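Local coordinates for arginase (Glaciozyma antarctica, PDB 5YNL), which probably hydrolyses L-arginine to L-ornithine and urea, as arginases do, in a cold-adapted version from a psychrophilic yeast, at residues 193-205 with 216-230. Sequence-based numbering, arbitrary orientation.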
# COMPACT_ATOMS: atom_id res chain seq x y z
N ARG A 193 -11.69 -1.62 16.27
CA ARG A 193 -11.74 -1.30 14.85
C ARG A 193 -10.75 -2.18 14.11
O ARG A 193 -9.57 -2.26 14.47
CB ARG A 193 -11.42 0.17 14.62
CG ARG A 193 -12.32 1.13 15.39
CD ARG A 193 -11.61 2.45 15.65
NE ARG A 193 -10.25 2.23 16.14
CZ ARG A 193 -9.16 2.58 15.47
NH1 ARG A 193 -9.28 3.19 14.30
NH2 ARG A 193 -7.96 2.34 15.98
N LEU A 194 -11.23 -2.85 13.06
CA LEU A 194 -10.39 -3.74 12.26
C LEU A 194 -9.26 -2.97 11.58
O LEU A 194 -8.42 -3.56 10.91
CB LEU A 194 -11.24 -4.47 11.23
CG LEU A 194 -11.75 -5.87 11.58
CD1 LEU A 194 -10.63 -6.89 11.42
CD2 LEU A 194 -12.33 -5.93 12.98
N HIS A 195 -9.27 -1.65 11.77
CA HIS A 195 -8.33 -0.72 11.16
C HIS A 195 -6.87 -1.01 11.52
O HIS A 195 -5.98 -0.85 10.69
CB HIS A 195 -8.69 0.71 11.59
CG HIS A 195 -8.01 1.78 10.79
ND1 HIS A 195 -8.19 3.12 11.06
CD2 HIS A 195 -7.16 1.71 9.75
CE1 HIS A 195 -7.47 3.83 10.21
NE2 HIS A 195 -6.84 3.00 9.40
N GLY A 196 -6.63 -1.43 12.76
CA GLY A 196 -5.27 -1.72 13.20
C GLY A 196 -4.94 -3.19 13.24
O GLY A 196 -4.03 -3.60 13.95
N CYS A 197 -5.68 -4.00 12.48
CA CYS A 197 -5.41 -5.44 12.44
C CYS A 197 -4.95 -6.09 11.11
O CYS A 197 -4.60 -7.27 11.11
CB CYS A 197 -6.62 -6.21 12.99
SG CYS A 197 -7.13 -5.68 14.63
N PRO A 198 -4.94 -5.34 9.98
CA PRO A 198 -4.79 -6.08 8.73
C PRO A 198 -3.49 -6.84 8.57
O PRO A 198 -3.45 -7.84 7.85
CB PRO A 198 -4.85 -4.98 7.66
CG PRO A 198 -4.32 -3.77 8.34
CD PRO A 198 -4.88 -3.88 9.75
N VAL A 199 -2.42 -6.37 9.21
CA VAL A 199 -1.14 -7.03 9.03
C VAL A 199 -1.13 -8.35 9.80
O VAL A 199 -0.54 -9.34 9.36
CB VAL A 199 0.03 -6.12 9.44
CG1 VAL A 199 1.36 -6.69 8.94
CG2 VAL A 199 -0.16 -4.74 8.85
N SER A 200 -1.83 -8.37 10.93
CA SER A 200 -1.89 -9.55 11.77
C SER A 200 -2.57 -10.72 11.06
O SER A 200 -2.29 -11.89 11.36
CB SER A 200 -2.58 -9.22 13.10
OG SER A 200 -3.98 -9.08 12.96
N PHE A 201 -3.46 -10.43 10.11
CA PHE A 201 -4.13 -11.48 9.35
C PHE A 201 -3.22 -11.94 8.21
O PHE A 201 -3.10 -13.13 7.94
CB PHE A 201 -5.47 -10.99 8.78
CG PHE A 201 -6.56 -10.80 9.81
CD1 PHE A 201 -6.57 -9.69 10.66
CD2 PHE A 201 -7.61 -11.71 9.91
CE1 PHE A 201 -7.59 -9.51 11.60
CE2 PHE A 201 -8.63 -11.55 10.85
CZ PHE A 201 -8.62 -10.44 11.70
N LEU A 202 -2.58 -10.99 7.53
CA LEU A 202 -1.68 -11.33 6.43
C LEU A 202 -0.48 -12.14 6.90
O LEU A 202 0.03 -12.99 6.17
CB LEU A 202 -1.23 -10.07 5.70
CG LEU A 202 -2.39 -9.23 5.17
CD1 LEU A 202 -1.91 -7.83 4.81
CD2 LEU A 202 -3.09 -9.91 3.99
N LEU A 203 -0.03 -11.87 8.13
CA LEU A 203 1.10 -12.60 8.69
C LEU A 203 0.60 -13.95 9.21
O LEU A 203 1.37 -14.89 9.35
CB LEU A 203 1.77 -11.79 9.80
CG LEU A 203 2.47 -10.52 9.32
CD1 LEU A 203 2.64 -9.54 10.47
CD2 LEU A 203 3.84 -10.85 8.69
N GLY A 204 -0.70 -14.02 9.46
CA GLY A 204 -1.31 -15.26 9.89
C GLY A 204 -1.09 -15.55 11.36
O GLY A 204 -0.19 -16.30 11.73
N LEU A 205 -1.91 -14.93 12.21
CA LEU A 205 -1.97 -15.32 13.61
C LEU A 205 -3.38 -15.09 14.12
O LEU A 205 -3.61 -15.12 15.34
CB LEU A 205 -0.90 -14.60 14.46
CG LEU A 205 -0.54 -13.11 14.36
CD1 LEU A 205 0.23 -12.77 13.10
CD2 LEU A 205 -1.76 -12.22 14.50
N PHE A 216 -13.17 -14.99 8.60
CA PHE A 216 -12.05 -14.57 7.76
C PHE A 216 -11.32 -15.81 7.22
O PHE A 216 -10.15 -16.06 7.55
CB PHE A 216 -11.10 -13.64 8.52
CG PHE A 216 -11.54 -12.20 8.55
CD1 PHE A 216 -11.24 -11.34 7.49
CD2 PHE A 216 -12.24 -11.69 9.64
CE1 PHE A 216 -11.64 -10.01 7.51
CE2 PHE A 216 -12.64 -10.36 9.67
CZ PHE A 216 -12.34 -9.52 8.61
N SER A 217 -12.02 -16.56 6.39
CA SER A 217 -11.53 -17.84 5.89
C SER A 217 -10.78 -17.67 4.57
O SER A 217 -9.74 -18.31 4.34
CB SER A 217 -12.70 -18.82 5.69
OG SER A 217 -13.76 -18.53 6.59
N TRP A 218 -11.30 -16.79 3.72
CA TRP A 218 -10.69 -16.47 2.42
C TRP A 218 -9.26 -15.95 2.55
O TRP A 218 -8.51 -15.94 1.57
CB TRP A 218 -11.54 -15.44 1.68
CG TRP A 218 -11.65 -14.15 2.41
CD1 TRP A 218 -12.54 -13.84 3.40
CD2 TRP A 218 -10.84 -12.98 2.22
NE1 TRP A 218 -12.33 -12.55 3.84
CE2 TRP A 218 -11.30 -12.01 3.13
CE3 TRP A 218 -9.78 -12.67 1.36
CZ2 TRP A 218 -10.72 -10.73 3.20
CZ3 TRP A 218 -9.21 -11.40 1.44
CH2 TRP A 218 -9.68 -10.45 2.35
N ILE A 219 -8.88 -15.51 3.75
CA ILE A 219 -7.54 -15.01 3.96
C ILE A 219 -6.55 -16.11 4.28
O ILE A 219 -6.65 -16.79 5.31
CB ILE A 219 -7.49 -13.95 5.07
CG1 ILE A 219 -8.23 -12.69 4.63
CG2 ILE A 219 -6.04 -13.61 5.42
CD1 ILE A 219 -8.20 -11.56 5.64
N LYS A 220 -5.59 -16.31 3.38
CA LYS A 220 -4.43 -17.13 3.67
C LYS A 220 -3.29 -16.19 4.04
O LYS A 220 -3.15 -15.10 3.45
CB LYS A 220 -4.04 -18.00 2.47
N PRO A 221 -2.49 -16.57 5.05
CA PRO A 221 -1.30 -15.81 5.42
C PRO A 221 -0.34 -15.81 4.24
O PRO A 221 0.33 -16.82 4.00
CB PRO A 221 -0.70 -16.61 6.57
CG PRO A 221 -1.84 -17.40 7.12
CD PRO A 221 -2.73 -17.71 5.96
N CYS A 222 -0.28 -14.71 3.50
CA CYS A 222 0.52 -14.69 2.28
C CYS A 222 1.79 -13.87 2.45
O CYS A 222 2.57 -13.70 1.50
CB CYS A 222 -0.32 -14.15 1.12
SG CYS A 222 -0.97 -12.47 1.37
N LEU A 223 2.01 -13.37 3.67
CA LEU A 223 3.10 -12.44 3.95
C LEU A 223 4.03 -12.93 5.06
O LEU A 223 3.62 -13.00 6.22
CB LEU A 223 2.55 -11.07 4.34
CG LEU A 223 3.61 -10.00 4.57
CD1 LEU A 223 4.10 -9.44 3.25
CD2 LEU A 223 3.09 -8.87 5.46
N LYS A 224 5.27 -13.25 4.70
CA LYS A 224 6.30 -13.57 5.67
C LYS A 224 6.79 -12.27 6.32
O LYS A 224 6.87 -11.24 5.66
CB LYS A 224 7.47 -14.28 4.97
CG LYS A 224 7.20 -15.74 4.56
CD LYS A 224 7.99 -16.12 3.29
CE LYS A 224 8.06 -17.64 3.05
NZ LYS A 224 9.09 -18.38 3.86
N PRO A 225 7.10 -12.32 7.63
CA PRO A 225 7.53 -11.13 8.38
C PRO A 225 8.82 -10.47 7.86
O PRO A 225 9.10 -9.33 8.22
CB PRO A 225 7.77 -11.67 9.80
CG PRO A 225 7.99 -13.17 9.61
CD PRO A 225 7.05 -13.51 8.49
N GLU A 226 9.59 -11.18 7.05
CA GLU A 226 10.81 -10.61 6.49
C GLU A 226 10.52 -9.98 5.13
O GLU A 226 11.44 -9.48 4.46
CB GLU A 226 11.88 -11.67 6.34
CG GLU A 226 11.51 -12.70 5.30
CD GLU A 226 11.22 -14.06 5.89
OE1 GLU A 226 10.82 -14.14 7.08
OE2 GLU A 226 11.40 -15.05 5.15
N ARG A 227 9.26 -10.02 4.71
CA ARG A 227 8.87 -9.46 3.42
C ARG A 227 8.19 -8.08 3.60
O ARG A 227 7.91 -7.39 2.62
CB ARG A 227 7.95 -10.44 2.67
CG ARG A 227 8.57 -11.20 1.47
CD ARG A 227 9.86 -11.93 1.79
NE ARG A 227 11.05 -11.13 1.45
CZ ARG A 227 12.30 -11.60 1.46
NH1 ARG A 227 12.54 -12.86 1.78
NH2 ARG A 227 13.31 -10.80 1.13
N ILE A 228 7.93 -7.69 4.83
CA ILE A 228 7.33 -6.38 5.09
C ILE A 228 8.31 -5.39 5.71
O ILE A 228 9.14 -5.78 6.55
CB ILE A 228 6.01 -6.47 5.93
CG1 ILE A 228 5.47 -5.07 6.28
CG2 ILE A 228 6.20 -7.37 7.15
CD1 ILE A 228 4.11 -5.06 7.00
N VAL A 229 8.24 -4.12 5.27
CA VAL A 229 9.00 -3.05 5.90
C VAL A 229 8.12 -1.81 6.07
O VAL A 229 7.27 -1.49 5.21
CB VAL A 229 10.34 -2.76 5.14
CG1 VAL A 229 10.09 -2.19 3.75
CG2 VAL A 229 11.24 -1.81 5.94
N TYR A 230 8.30 -1.13 7.21
CA TYR A 230 7.49 0.02 7.58
C TYR A 230 8.33 1.30 7.48
O TYR A 230 9.48 1.36 7.98
CB TYR A 230 7.00 -0.12 9.02
CG TYR A 230 5.89 -1.12 9.24
CD1 TYR A 230 4.57 -0.79 8.99
CD2 TYR A 230 6.15 -2.38 9.76
CE1 TYR A 230 3.54 -1.70 9.21
CE2 TYR A 230 5.12 -3.30 9.99
CZ TYR A 230 3.83 -2.94 9.71
OH TYR A 230 2.80 -3.83 9.92
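Leu-202, Leu-203 and Phe-201, in and around the short helix 198-202, bury more surface than any other residues in this contact with the chain that leads into strand 228-233. The carbonyl O of Leu-202 accepts a hydrogen bond from Leu-223 N at 3.2 Å, and Pro-221 CA adds a CA-H...O contact to the same oxygen. In return, Leu-203 CA makes a nearly straight CA-H...O contact to Leu-223 O, at 3.6 Å. The helix closes in a Schellman motif with Gly-204 at positive phi, and Pro-221 CG packs 3.5 Å from Gly-204 CA.

Leu-203 starts out pointing away from the loop, but chi1 (-67°, CG anti to the carbonyl carbon) and chi2 (159°) together swing CD2 back, to 3.3 Å from Leu-223 O and 3.7 Å from Pro-225 CA. Further along, Val-199 CG1 meets Ile-228 CD1 tip to tip at 3.7 Å. Val-199 CG1 and CG2 each lie 3.3 Å from Tyr-230 OH, with Val-199 CG2 at the ring edge. On the other flank Phe-201 directs its ring edge, through CE2, onto a face of Phe-216 (centroids 4.9 Å apart, planes at 51°), while Ile-219 CD1 lies against Phe-201 CB.

Helices 124-142 and 158-168 pack against Phe-216 and Leu-202 respectively. Polar contacts at two carbonyls, Leu-202 O and Leu-223 O, thus set the backbones side by side, and apolar side chains fill both flanks, just before strand 228-233 of the arginase-family parallel sheet.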